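Local coordinates for protein probable TonB-dependent siderophore receptor PiuA (Acinetobacter baumannii, PDB 5FP1) that probably takes part in the first step of iron uptake across the outer membrane by binding iron-chelating siderophores, possibly ferric enterobactin with micromolar affinity, at residues V57-D62 / Y198-I203; A74-N79 / W301-D306; R262-Q267 / D404-R409; N366-D369 / N373-S376; G378-C383 / T388-S393. All blocks are in the same frame, centred on the assembly; numbering follows the deposited sequence. Where two conformers were deposited one is given.

Contact 1 of 5, residues V57-D62 / Y198-I203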
# COMPACT_ATOMS: atom_id res chain seq x y z
N VAL A 57 -4.66 8.35 -11.99
CA VAL A 57 -4.27 8.24 -10.57
C VAL A 57 -2.83 8.63 -10.40
O VAL A 57 -1.95 8.22 -11.18
CB VAL A 57 -4.55 6.87 -9.96
CG1 VAL A 57 -6.05 6.67 -9.77
CG2 VAL A 57 -3.94 5.76 -10.79
N THR A 58 -2.56 9.46 -9.40
CA THR A 58 -1.23 9.98 -9.21
C THR A 58 -0.49 9.38 -8.02
O THR A 58 0.73 9.52 -7.91
CB THR A 58 -1.25 11.50 -9.05
OG1 THR A 58 -1.87 11.84 -7.82
CG2 THR A 58 -2.01 12.17 -10.24
N THR A 59 -1.21 8.71 -7.14
CA THR A 59 -0.60 8.06 -5.98
C THR A 59 -1.06 6.60 -5.92
O THR A 59 -2.15 6.24 -6.39
CB THR A 59 -1.01 8.75 -4.67
OG1 THR A 59 -2.42 8.58 -4.47
CG2 THR A 59 -0.69 10.25 -4.69
N LEU A 60 -0.24 5.75 -5.32
CA LEU A 60 -0.65 4.38 -5.05
C LEU A 60 -1.96 4.31 -4.29
O LEU A 60 -2.83 3.50 -4.60
CB LEU A 60 0.45 3.64 -4.27
CG LEU A 60 0.07 2.22 -3.82
CD1 LEU A 60 -0.11 1.34 -5.06
CD2 LEU A 60 1.11 1.61 -2.89
N ALA A 61 -2.11 5.17 -3.27
CA ALA A 61 -3.29 5.13 -2.44
C ALA A 61 -4.54 5.31 -3.32
O ALA A 61 -5.52 4.56 -3.20
CB ALA A 61 -3.22 6.22 -1.39
N ASP A 62 -4.50 6.29 -4.22
CA ASP A 62 -5.61 6.51 -5.13
C ASP A 62 -5.80 5.31 -6.07
O ASP A 62 -6.93 4.86 -6.29
CB ASP A 62 -5.41 7.80 -5.95
CG ASP A 62 -5.60 9.05 -5.10
OD1 ASP A 62 -6.22 8.98 -4.04
OD2 ASP A 62 -5.10 10.10 -5.48
N TYR A 198 -0.42 19.44 -1.23
CA TYR A 198 0.62 18.51 -1.64
C TYR A 198 1.53 19.15 -2.66
O TYR A 198 1.05 19.80 -3.59
CB TYR A 198 -0.03 17.24 -2.23
CG TYR A 198 -0.86 16.57 -1.20
CD1 TYR A 198 -0.26 15.77 -0.23
CD2 TYR A 198 -2.22 16.80 -1.12
CE1 TYR A 198 -0.99 15.18 0.78
CE2 TYR A 198 -2.97 16.21 -0.10
CZ TYR A 198 -2.34 15.42 0.85
OH TYR A 198 -3.05 14.84 1.86
N LYS A 199 2.83 18.98 -2.50
CA LYS A 199 3.80 19.44 -3.50
C LYS A 199 4.91 18.42 -3.60
O LYS A 199 5.45 17.99 -2.58
CB LYS A 199 4.40 20.81 -3.11
CG LYS A 199 3.38 21.92 -2.90
CD LYS A 199 4.03 23.24 -2.53
CE LYS A 199 2.97 24.33 -2.41
NZ LYS A 199 1.86 23.93 -1.50
N ARG A 200 5.25 18.03 -4.81
CA ARG A 200 6.33 17.10 -4.96
C ARG A 200 7.03 17.16 -6.32
O ARG A 200 6.46 17.59 -7.31
CB ARG A 200 5.84 15.67 -4.66
CG ARG A 200 4.71 15.16 -5.48
CD ARG A 200 4.10 13.88 -4.90
NE ARG A 200 2.92 13.46 -5.66
CZ ARG A 200 1.67 13.68 -5.29
NH1 ARG A 200 1.39 14.34 -4.17
NH2 ARG A 200 0.68 13.28 -6.07
N VAL A 201 8.28 16.71 -6.32
CA VAL A 201 9.11 16.64 -7.51
C VAL A 201 9.84 15.30 -7.50
O VAL A 201 10.23 14.78 -6.43
CB VAL A 201 10.11 17.82 -7.51
CG1 VAL A 201 11.22 17.62 -8.54
CG2 VAL A 201 9.36 19.12 -7.74
N GLY A 202 9.99 14.71 -8.68
CA GLY A 202 10.71 13.47 -8.80
C GLY A 202 11.45 13.33 -10.11
O GLY A 202 11.15 13.99 -11.11
N ILE A 203 12.40 12.41 -10.11
CA ILE A 203 13.11 12.04 -11.31
C ILE A 203 13.48 10.57 -11.21
O ILE A 203 13.76 10.05 -10.11
CB ILE A 203 14.37 12.95 -11.49
CG1 ILE A 203 15.01 12.73 -12.87
CG2 ILE A 203 15.38 12.70 -10.42
CD1 ILE A 203 16.04 13.80 -13.22
O HOH W 1 -2.57 14.23 -6.65
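Thr58 and Thr59 face Arg200 across a wide gap between backbones: the closest CA atoms, those of Thr58 and Arg200, are 11.2 Å apart, too far for main-chain pairing. Residues 57-59 form the turn that leads into helix 60-63, while 198-203 runs along strand 197-209. The gap is bridged by the arginine, whose chain is extended from CG to NE and whose NH2 is the atom that arrives. Thr58 OG1 lies near the plane of the guanidinium, at its edge, 3.4 Å from Arg200 NH2, but the angle is too poor for a hydrogen bond. A water mediates instead: it is 2.8 Å from Thr58 OG1 and accepts a weak bond from Arg200 NH2. Thr59 CG2 lies 3.6 Å from Arg200 NH2, obliquely to the guanidinium. This is an interface between plug and barrel in a TonB-dependent receptor, the first segment belonging to the plug and the second to the barrel wall. The stronger grip on the arginine comes from another plug residue, Glu110, whose OE2 forms a salt bridge with Arg200 NE. Thr59 itself is the N-cap of helix 60-63. With chi1 at 66°, Thr59 OG1 is held between backbone N and carbonyl carbon, where it accepts from Asp62 N at 3.1 Å with an N-H...O angle of 163°; the same rotation turns CG2 toward Arg200.

Contact 2 of 5, residues A74-N79 / W301-D306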
# COMPACT_ATOMS: atom_id res chain seq x y z
N ALA A 74 -4.92 4.29 8.71
CA ALA A 74 -4.52 5.65 9.07
C ALA A 74 -3.41 5.61 10.11
O ALA A 74 -3.15 4.56 10.72
CB ALA A 74 -5.71 6.41 9.61
N GLY A 75 -2.77 6.77 10.29
CA GLY A 75 -1.73 6.93 11.28
C GLY A 75 -2.20 7.41 12.64
O GLY A 75 -3.34 7.83 12.80
N GLU A 76 -1.32 7.34 13.62
CA GLU A 76 -1.61 7.92 14.93
C GLU A 76 -0.32 8.23 15.65
O GLU A 76 0.67 8.58 15.01
CB GLU A 76 -2.51 7.01 15.77
CG GLU A 76 -3.46 7.80 16.67
CD GLU A 76 -3.28 7.43 18.15
OE1 GLU A 76 -2.27 7.88 18.74
OE2 GLU A 76 -4.14 6.72 18.71
N GLY A 77 -0.32 8.21 16.98
CA GLY A 77 0.84 8.63 17.73
C GLY A 77 2.02 7.68 17.60
O GLY A 77 3.17 8.12 17.63
N GLY A 78 1.72 6.40 17.45
CA GLY A 78 2.73 5.36 17.39
C GLY A 78 2.90 4.66 16.07
O GLY A 78 3.54 3.62 15.98
N ASN A 79 2.29 5.20 15.00
CA ASN A 79 2.52 4.66 13.68
C ASN A 79 2.35 5.69 12.59
O ASN A 79 1.46 6.53 12.69
CB ASN A 79 1.62 3.47 13.42
CG ASN A 79 0.17 3.85 13.27
OD1 ASN A 79 -0.47 4.29 14.22
ND2 ASN A 79 -0.38 3.62 12.08
N TRP A 301 1.39 16.26 12.35
CA TRP A 301 0.01 16.36 11.88
C TRP A 301 -0.97 16.25 13.04
O TRP A 301 -0.59 15.88 14.18
CB TRP A 301 -0.32 15.35 10.74
CG TRP A 301 -0.26 13.98 11.15
CD1 TRP A 301 0.85 13.17 11.17
CD2 TRP A 301 -1.35 13.19 11.68
NE1 TRP A 301 0.52 11.95 11.69
CE2 TRP A 301 -0.82 11.92 12.00
CE3 TRP A 301 -2.70 13.43 11.93
CZ2 TRP A 301 -1.60 10.89 12.54
CZ3 TRP A 301 -3.48 12.41 12.45
CH2 TRP A 301 -2.93 11.17 12.77
N THR A 302 -2.22 16.60 12.76
CA THR A 302 -3.22 16.77 13.80
C THR A 302 -4.22 15.64 13.87
O THR A 302 -4.92 15.34 12.89
CB THR A 302 -4.00 18.09 13.60
OG1 THR A 302 -3.09 19.18 13.70
CG2 THR A 302 -5.08 18.21 14.65
N ASN A 303 -4.32 15.05 15.06
CA ASN A 303 -5.43 14.18 15.42
C ASN A 303 -6.58 15.08 15.94
O ASN A 303 -6.39 15.84 16.90
CB ASN A 303 -4.94 13.17 16.47
CG ASN A 303 -6.06 12.34 17.13
OD1 ASN A 303 -7.25 12.70 17.14
ND2 ASN A 303 -5.64 11.27 17.77
N PRO A 304 -7.75 15.04 15.28
CA PRO A 304 -8.85 15.95 15.68
C PRO A 304 -9.51 15.51 17.02
O PRO A 304 -10.35 14.61 17.06
CB PRO A 304 -9.83 15.84 14.51
CG PRO A 304 -9.66 14.41 14.07
CD PRO A 304 -8.17 14.15 14.19
N ASP A 305 -9.02 16.13 18.09
CA ASP A 305 -9.54 16.04 19.46
C ASP A 305 -9.09 14.85 20.31
O ASP A 305 -9.21 14.90 21.52
CB ASP A 305 -11.05 16.19 19.55
CG ASP A 305 -11.47 16.85 20.86
OD1 ASP A 305 -10.83 17.87 21.20
OD2 ASP A 305 -12.44 16.38 21.53
N ASP A 306 -8.58 13.78 19.69
CA ASP A 306 -7.98 12.68 20.46
C ASP A 306 -8.96 12.15 21.50
O ASP A 306 -8.58 11.84 22.63
CB ASP A 306 -6.72 13.18 21.12
CG ASP A 306 -5.79 12.07 21.57
OD1 ASP A 306 -5.87 10.95 21.05
OD2 ASP A 306 -4.95 12.33 22.42
O HOH W 2 1.36 9.26 12.38
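Glu76 and Asn303 mark the nearest backbone approach, their CA atoms 7.3 Å apart, with the irregular loop 74-79 set against the end of strand 284-304. The loop belongs to the plug and the strand to the barrel of this TonB-dependent receptor, so the contact joins the two domains. Its main side chain is Trp301, which points from the strand toward the loop and meets it with the edge of the indole. Gly75 O lies near the ring plane, 3.4 Å from Trp301 CH2, and Glu76 N is also at the edge, 3.7 Å from Trp301 CZ2. The approach is therefore one of ring C-H edges against peptide atoms. Gly75 O has a polar partner of its own in the hydroxyl of Tyr701, and Glu76 N donates to Asn79 O, a backbone bond that draws the loop into a compact turn. The side chain of Asn79 adds to this closure through a bond from ND2 to Ala74 O, with an N-H...O angle of 154°. Farther along the strand, Asn303 ND2 comes to 4.2 Å from the aliphatic CG of Glu76, a loose packing contact. The polar corner of the indole is served by a water lying in the ring plane: it accepts from Trp301 NE1 at 2.9 Å and probably donates to Asn79 O, 2.7 Å away.

Contact 3 of 5, residues R262-Q267 / D404-R409. With C8E ((hydroxyethyloxy)tri(ethyloxy)octane), chain D.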
# COMPACT_ATOMS: atom_id res chain seq x y z
N ARG A 262 1.57 25.04 12.03
CA ARG A 262 2.35 24.09 12.85
C ARG A 262 2.73 22.81 12.07
O ARG A 262 3.85 22.29 12.19
CB ARG A 262 1.54 23.68 14.05
CG ARG A 262 2.30 22.84 15.06
CD ARG A 262 1.40 22.20 16.07
NE ARG A 262 0.54 21.16 15.51
CZ ARG A 262 -0.36 20.46 16.20
NH1 ARG A 262 -0.56 20.69 17.49
NH2 ARG A 262 -1.05 19.50 15.59
N ASP A 263 1.76 22.27 11.35
CA ASP A 263 1.81 20.93 10.78
C ASP A 263 2.60 20.95 9.47
O ASP A 263 2.61 21.96 8.76
CB ASP A 263 0.41 20.42 10.47
CG ASP A 263 -0.46 20.21 11.72
OD1 ASP A 263 0.04 20.18 12.87
OD2 ASP A 263 -1.68 20.02 11.51
N PHE A 264 3.23 19.84 9.13
CA PHE A 264 3.98 19.74 7.88
C PHE A 264 4.30 18.27 7.64
O PHE A 264 4.25 17.46 8.56
CB PHE A 264 5.29 20.56 7.92
CG PHE A 264 6.24 20.11 9.01
CD1 PHE A 264 7.18 19.11 8.77
CD2 PHE A 264 6.17 20.66 10.27
CE1 PHE A 264 8.01 18.66 9.79
CE2 PHE A 264 7.02 20.24 11.27
CZ PHE A 264 7.92 19.23 11.04
N GLN A 265 4.67 17.95 6.42
CA GLN A 265 5.26 16.64 6.16
C GLN A 265 6.18 16.74 4.99
O GLN A 265 5.81 17.23 3.93
CB GLN A 265 4.18 15.58 5.91
CG GLN A 265 4.72 14.18 5.61
CD GLN A 265 3.73 13.08 6.01
OE1 GLN A 265 2.52 13.27 5.93
NE2 GLN A 265 4.27 11.93 6.48
N LYS A 266 7.38 16.23 5.19
CA LYS A 266 8.39 16.19 4.15
C LYS A 266 8.96 14.78 4.04
O LYS A 266 9.49 14.22 5.01
CB LYS A 266 9.52 17.16 4.52
CG LYS A 266 9.08 18.62 4.53
CD LYS A 266 10.06 19.49 5.32
CE LYS A 266 9.66 20.96 5.23
NZ LYS A 266 10.67 21.85 5.87
N GLN A 267 8.78 14.18 2.88
CA GLN A 267 9.33 12.88 2.61
C GLN A 267 10.41 13.02 1.55
O GLN A 267 10.29 13.83 0.62
CB GLN A 267 8.22 11.93 2.13
CG GLN A 267 7.08 11.80 3.13
CD GLN A 267 6.11 10.69 2.81
OE1 GLN A 267 5.90 10.32 1.66
NE2 GLN A 267 5.50 10.14 3.84
N ASP A 404 4.08 28.33 19.86
CA ASP A 404 5.03 27.57 20.66
C ASP A 404 6.22 27.16 19.78
O ASP A 404 6.34 27.63 18.68
CB ASP A 404 4.33 26.37 21.28
CG ASP A 404 3.11 26.78 22.10
OD1 ASP A 404 3.28 27.44 23.13
OD2 ASP A 404 1.97 26.42 21.72
N ARG A 405 7.08 26.28 20.26
CA ARG A 405 8.28 25.87 19.54
C ARG A 405 8.33 24.35 19.47
O ARG A 405 7.98 23.66 20.44
CB ARG A 405 9.52 26.37 20.30
CG ARG A 405 10.87 26.13 19.65
CD ARG A 405 11.95 26.99 20.30
NE ARG A 405 12.03 26.81 21.75
CZ ARG A 405 12.73 25.85 22.35
NH1 ARG A 405 13.42 24.96 21.62
NH2 ARG A 405 12.75 25.75 23.67
N LEU A 406 8.79 23.84 18.35
CA LEU A 406 9.04 22.41 18.18
C LEU A 406 10.51 22.14 18.33
O LEU A 406 11.34 22.89 17.79
CB LEU A 406 8.58 21.96 16.80
CG LEU A 406 7.07 22.05 16.59
CD1 LEU A 406 6.69 21.67 15.19
CD2 LEU A 406 6.28 21.21 17.57
N GLN A 407 10.86 21.07 19.03
CA GLN A 407 12.26 20.69 19.11
C GLN A 407 12.45 19.21 18.86
O GLN A 407 11.81 18.39 19.50
CB GLN A 407 12.80 21.04 20.49
CG GLN A 407 14.25 20.68 20.71
CD GLN A 407 14.85 21.46 21.86
OE1 GLN A 407 15.16 22.64 21.73
NE2 GLN A 407 15.01 20.80 23.00
N ALA A 408 13.36 18.88 17.98
CA ALA A 408 13.58 17.48 17.61
C ALA A 408 14.15 16.74 18.82
O ALA A 408 14.93 17.29 19.59
CB ALA A 408 14.54 17.40 16.43
N ARG A 409 13.74 15.49 18.98
CA ARG A 409 14.11 14.65 20.11
C ARG A 409 14.37 13.23 19.56
O ARG A 409 13.49 12.66 18.94
CB ARG A 409 12.93 14.58 21.09
CG ARG A 409 13.13 13.69 22.32
CD ARG A 409 11.80 13.20 22.92
NE ARG A 409 11.12 12.37 21.94
CZ ARG A 409 10.01 12.69 21.28
NH1 ARG A 409 9.34 13.81 21.55
NH2 ARG A 409 9.55 11.86 20.36
C1 C8E D . 16.54 10.97 11.90
C2 C8E D . 15.96 10.87 13.30
C3 C8E D . 16.64 11.91 14.18
C4 C8E D . 15.63 12.70 14.99
C5 C8E D . 16.23 13.25 16.27
C6 C8E D . 17.44 14.14 16.03
C7 C8E D . 17.93 14.67 17.36
C8 C8E D . 18.29 16.15 17.30
O9 C8E D . 18.73 16.55 18.60
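On the 404-409 side the contact rests on Leu406 alone: a single methyl, CD1, meets both a carbonyl oxygen and an aromatic rim of the segment 262-267. The strands carrying the two segments, 264-279 and 405-428, are not neighbours in the barrel, and the nearest CA atoms, of Arg262 and Leu406, are 8.7 Å apart. Leu406 CD1 lies 4.2 Å from Phe264 CE2 and near the plane of that ring, so the methyl comes to the edge and not over the face. The phenylalanine and leucine side chains slide past each other in opposite directions, each reaching from its own strand. Leu406 CD1 is also 4.2 Å from Arg262 O. Leu406 packs as well on Leu320 and Ile367, from strands that lie between the two in the barrel order. Beside this apolar patch, the guanidinium of Arg262 turns back to Asp263. Arg262 NE and NH2 both donate to Asp263 OD1, NE at 2.9 Å and NH2 at 3.0 Å, in a side-on salt bridge with the oxygen 6° out of the guanidinium plane. A detergent molecule lies against the second segment, its C8 4.0 Å from Ala408 CB. No directional bond joins Leu406 to 262-267, whereas Arg262 and Asp263 are tied both to each other and to His318, Trp259 and Thr302. The two bonds to Asp263 OD1, with Arg262 NH1 bonded to His318 O, probably fix the guanidinium, while the leucine packs by dispersion.

Contact 4 of 5, residues N366-D369 / N373-S376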
# COMPACT_ATOMS: atom_id res chain seq x y z
N ASN A 366 9.34 17.42 20.49
CA ASN A 366 8.80 18.02 21.71
C ASN A 366 8.19 19.37 21.35
O ASN A 366 8.67 20.07 20.44
CB ASN A 366 9.88 18.23 22.76
CG ASN A 366 10.31 16.94 23.44
OD1 ASN A 366 9.53 16.01 23.58
ND2 ASN A 366 11.54 16.92 23.89
N ILE A 367 7.13 19.73 22.07
CA ILE A 367 6.50 21.03 21.98
C ILE A 367 6.83 21.79 23.28
O ILE A 367 6.67 21.24 24.36
CB ILE A 367 4.98 20.90 21.88
CG1 ILE A 367 4.61 19.68 21.01
CG2 ILE A 367 4.40 22.16 21.31
CD1 ILE A 367 3.29 19.04 21.40
N ILE A 368 7.30 23.03 23.15
CA ILE A 368 7.78 23.80 24.30
C ILE A 368 7.06 25.14 24.29
O ILE A 368 7.08 25.84 23.28
CB ILE A 368 9.30 24.01 24.25
CG1 ILE A 368 10.01 22.65 24.08
CG2 ILE A 368 9.79 24.73 25.51
CD1 ILE A 368 11.50 22.73 23.96
N ASP A 369 6.36 25.46 25.37
CA ASP A 369 5.66 26.74 25.40
C ASP A 369 6.55 27.84 26.01
O ASP A 369 7.71 27.60 26.35
CB ASP A 369 4.33 26.62 26.15
CG ASP A 369 4.51 26.49 27.66
OD1 ASP A 369 5.65 26.63 28.15
OD2 ASP A 369 3.49 26.22 28.33
N ASN A 373 7.32 24.71 29.61
CA ASN A 373 6.67 23.42 29.72
C ASN A 373 6.88 22.64 28.43
O ASN A 373 6.88 23.23 27.34
CB ASN A 373 5.18 23.60 29.94
CG ASN A 373 4.87 24.41 31.19
OD1 ASN A 373 4.29 25.49 31.14
ND2 ASN A 373 5.28 23.89 32.30
N VAL A 374 7.05 21.34 28.56
CA VAL A 374 7.33 20.42 27.44
C VAL A 374 6.27 19.33 27.34
O VAL A 374 5.88 18.76 28.34
CB VAL A 374 8.68 19.74 27.65
CG1 VAL A 374 9.04 18.83 26.48
CG2 VAL A 374 9.77 20.80 27.86
N SER A 375 5.79 19.06 26.13
CA SER A 375 4.86 17.94 25.88
C SER A 375 5.21 17.32 24.54
O SER A 375 5.77 17.98 23.67
CB SER A 375 3.41 18.46 25.85
OG SER A 375 2.48 17.44 25.51
N SER A 376 4.85 16.06 24.38
CA SER A 376 4.95 15.41 23.09
C SER A 376 3.59 15.32 22.39
O SER A 376 3.51 14.88 21.23
CB SER A 376 5.56 14.01 23.25
OG SER A 376 4.67 13.19 23.97
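Ile367 and Ser375 form the hydrogen-bonded antiparallel pair of a beta hairpin at the end of strand 346-368. Ile367 N donates to Ser375 O at 2.7 Å, and Ser375 N returns a bond to Ile367 O at 2.9 Å. Ile368 and Val374 follow as a non-hydrogen-bonded pair, CA atoms 4.6 Å apart. Here the carbonyls are also met by CA-H groups: Val374 CA lies 3.3 Å from Ile367 O, and Ile368 CA is close to Asn373 O. Asn373 O takes its conventional bond from Asp369 N, at 3.0 Å. Asp369 closes the ladder, because its chi1 of 73° brings the carboxylate round to the backbone of Asn373. There Asp369 OD1 accepts from Asn373 N at 2.9 Å, the donor standing 42° out of the carboxylate plane. On the face of the sheet shared by Ile368 and Val374, Ile368 CG1 is 4.2 Å from Val374 CG2. At the other end, Asn366 crosses Val374, with Asn366 CG 3.8 Å from Val374 CG1, while Asn366 OD1 is bound by Arg409 of the adjoining strand. Ser375 OG, on the Ile367 side, is hydrogen-bonded to the N atoms of Thr377 and Gly378. Ile367 N, Ser375 N, Asp369 N and Asn373 N are thus all satisfied across the hairpin, and since Asp369 OD1 takes Asn373 N and, weakly, Lys371 N, the carboxylate probably helps to fix the turn.

Contact 5 of 5, residues G378-C383 / T388-S393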
# COMPACT_ATOMS: atom_id res chain seq x y z
N GLY A 378 0.66 17.91 23.31
CA GLY A 378 0.07 19.22 23.15
C GLY A 378 -0.36 19.89 24.44
O GLY A 378 -0.29 19.29 25.51
N PHE A 379 -0.81 21.13 24.33
CA PHE A 379 -1.26 21.90 25.50
C PHE A 379 -2.77 22.17 25.43
O PHE A 379 -3.38 22.20 24.35
CB PHE A 379 -0.47 23.21 25.58
CG PHE A 379 1.03 23.03 25.64
CD1 PHE A 379 1.63 22.36 26.70
CD2 PHE A 379 1.85 23.55 24.65
CE1 PHE A 379 3.00 22.19 26.75
CE2 PHE A 379 3.22 23.39 24.70
CZ PHE A 379 3.79 22.71 25.74
N TYR A 380 -3.37 22.36 26.61
CA TYR A 380 -4.77 22.74 26.75
C TYR A 380 -5.71 21.75 26.08
O TYR A 380 -6.61 22.14 25.34
CB TYR A 380 -5.03 24.15 26.19
CG TYR A 380 -4.11 25.16 26.81
CD1 TYR A 380 -4.20 25.46 28.16
CD2 TYR A 380 -3.12 25.77 26.07
CE1 TYR A 380 -3.33 26.36 28.74
CE2 TYR A 380 -2.24 26.65 26.65
CZ TYR A 380 -2.36 26.95 27.98
OH TYR A 380 -1.50 27.83 28.54
N SER A 381 -5.53 20.48 26.36
CA SER A 381 -6.37 19.45 25.77
C SER A 381 -7.82 19.53 26.26
O SER A 381 -8.70 18.89 25.71
CB SER A 381 -5.80 18.09 26.07
OG SER A 381 -5.87 17.79 27.42
N ASP A 382 -8.05 20.33 27.30
CA ASP A 382 -9.41 20.63 27.75
C ASP A 382 -9.97 21.95 27.20
O ASP A 382 -11.08 22.38 27.57
CB ASP A 382 -9.47 20.65 29.29
CG ASP A 382 -8.65 21.78 29.90
OD1 ASP A 382 -8.00 22.56 29.17
OD2 ASP A 382 -8.63 21.88 31.13
N CYS A 383 -9.24 22.57 26.27
CA CYS A 383 -9.69 23.79 25.59
C CYS A 383 -10.06 24.93 26.57
O CYS A 383 -10.92 25.76 26.29
CB CYS A 383 -10.82 23.49 24.61
SG CYS A 383 -10.35 22.30 23.32
N THR A 388 -3.27 30.58 22.80
CA THR A 388 -2.20 30.11 21.92
C THR A 388 -2.73 29.12 20.84
O THR A 388 -1.96 28.39 20.21
CB THR A 388 -1.04 29.51 22.73
OG1 THR A 388 -1.54 28.51 23.62
CG2 THR A 388 -0.35 30.63 23.58
N ASN A 389 -4.05 29.14 20.64
CA ASN A 389 -4.71 28.54 19.49
C ASN A 389 -4.69 26.99 19.43
O ASN A 389 -4.84 26.43 18.34
CB ASN A 389 -4.14 29.10 18.19
CG ASN A 389 -4.08 30.63 18.19
OD1 ASN A 389 -5.05 31.26 18.52
ND2 ASN A 389 -2.94 31.20 17.78
N TRP A 390 -4.60 26.35 20.60
CA TRP A 390 -4.52 24.90 20.71
C TRP A 390 -5.81 24.17 20.39
O TRP A 390 -5.76 22.96 20.17
CB TRP A 390 -3.94 24.45 22.08
CG TRP A 390 -2.47 24.40 22.00
CD1 TRP A 390 -1.60 25.44 22.27
CD2 TRP A 390 -1.68 23.34 21.48
NE1 TRP A 390 -0.32 25.06 21.99
CE2 TRP A 390 -0.34 23.78 21.49
CE3 TRP A 390 -1.97 22.05 21.03
CZ2 TRP A 390 0.69 22.98 21.07
CZ3 TRP A 390 -0.93 21.24 20.62
CH2 TRP A 390 0.38 21.71 20.63
N CYS A 391 -6.95 24.86 20.43
CA CYS A 391 -8.21 24.30 20.00
C CYS A 391 -8.84 25.20 18.96
O CYS A 391 -8.60 26.41 18.95
CB CYS A 391 -9.20 24.16 21.16
SG CYS A 391 -8.59 23.15 22.51
N THR A 392 -9.64 24.61 18.10
CA THR A 392 -10.36 25.37 17.08
C THR A 392 -11.85 25.04 17.14
O THR A 392 -12.29 24.18 17.93
CB THR A 392 -9.75 25.11 15.68
OG1 THR A 392 -10.23 26.08 14.76
CG2 THR A 392 -10.10 23.72 15.17
N SER A 393 -12.64 25.71 16.32
CA SER A 393 -14.08 25.48 16.31
C SER A 393 -14.42 24.17 15.59
O SER A 393 -13.86 23.87 14.54
CB SER A 393 -14.82 26.66 15.64
OG SER A 393 -16.21 26.52 15.85
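Cys383 and Cys391 are joined by a disulfide, SG to SG 2.1 Å with chi3 of -91°, which staples a type I turn (Tyr380 to Cys383) to the short strand 391-393 in a long loop of the TonB-dependent receptor barrel. Trp390, just before the second cysteine, can be followed outward. Trp390 CB lies 3.2 Å from Phe379 O, an oxygen that also accepts from Trp317 NE1. CG and CD2 remain beside that carbonyl as the indole starts. Trp390 CD1 meets Tyr380 CD2 at 4.1 Å, at the edge of the tyrosine ring. Trp390 NE1 then reaches the rim of the phenylalanine, near the plane of that ring and 3.8 Å from Phe379 CD2, while its hydrogen bond goes to Asp404 OD2. CE2 and CZ2 continue under the same phenylalanine edge. Over on the benzo side, CE3 comes near both N and O of Phe379, and Trp390 CZ3 ends 3.4 Å from Gly378 CA, with CH2 close behind. The backbone N of Phe379 and C of Gly378 therefore lie over one face of the indole, toward its rim. Phe379 CB stands over the five-membered ring as a CH-pi contact, only 6° off the normal. The edge of Phe379 is turned toward the face of Trp390 in an offset edge-to-face pair, planes at 80°. Arg262 and Ile367 also touch the tryptophan. Beyond the indole, Tyr380 crosses Thr388 at about a right angle, and Tyr380 CE2 comes to 3.6 Å from Thr388 OG1.

How the contacts relate
All five contacts reach the barrel wall, and contacts 1 and 2 join it to the plug. Their segments alternate along the chain, and their centres lie about 22 Å apart, so they sample the plug-barrel interface at two places well apart. Contacts 2 and 3 meet where strands 264-279 and 284-304 are neighbours, through Thr302 OG1 and Asp263 OD2. Contacts 4 and 5 follow one another inside the chain closed by contact 3. Contact 4 is linked to contact 3 by main-chain bonds between strands 346-368 and 405-428, contact 5 to contact 3 through Asp404 and Trp390, and Ile367 packs on Gly378 and Phe379. Contacts 3 to 5 thus tie the 369-404 excursion back to the barrel wall.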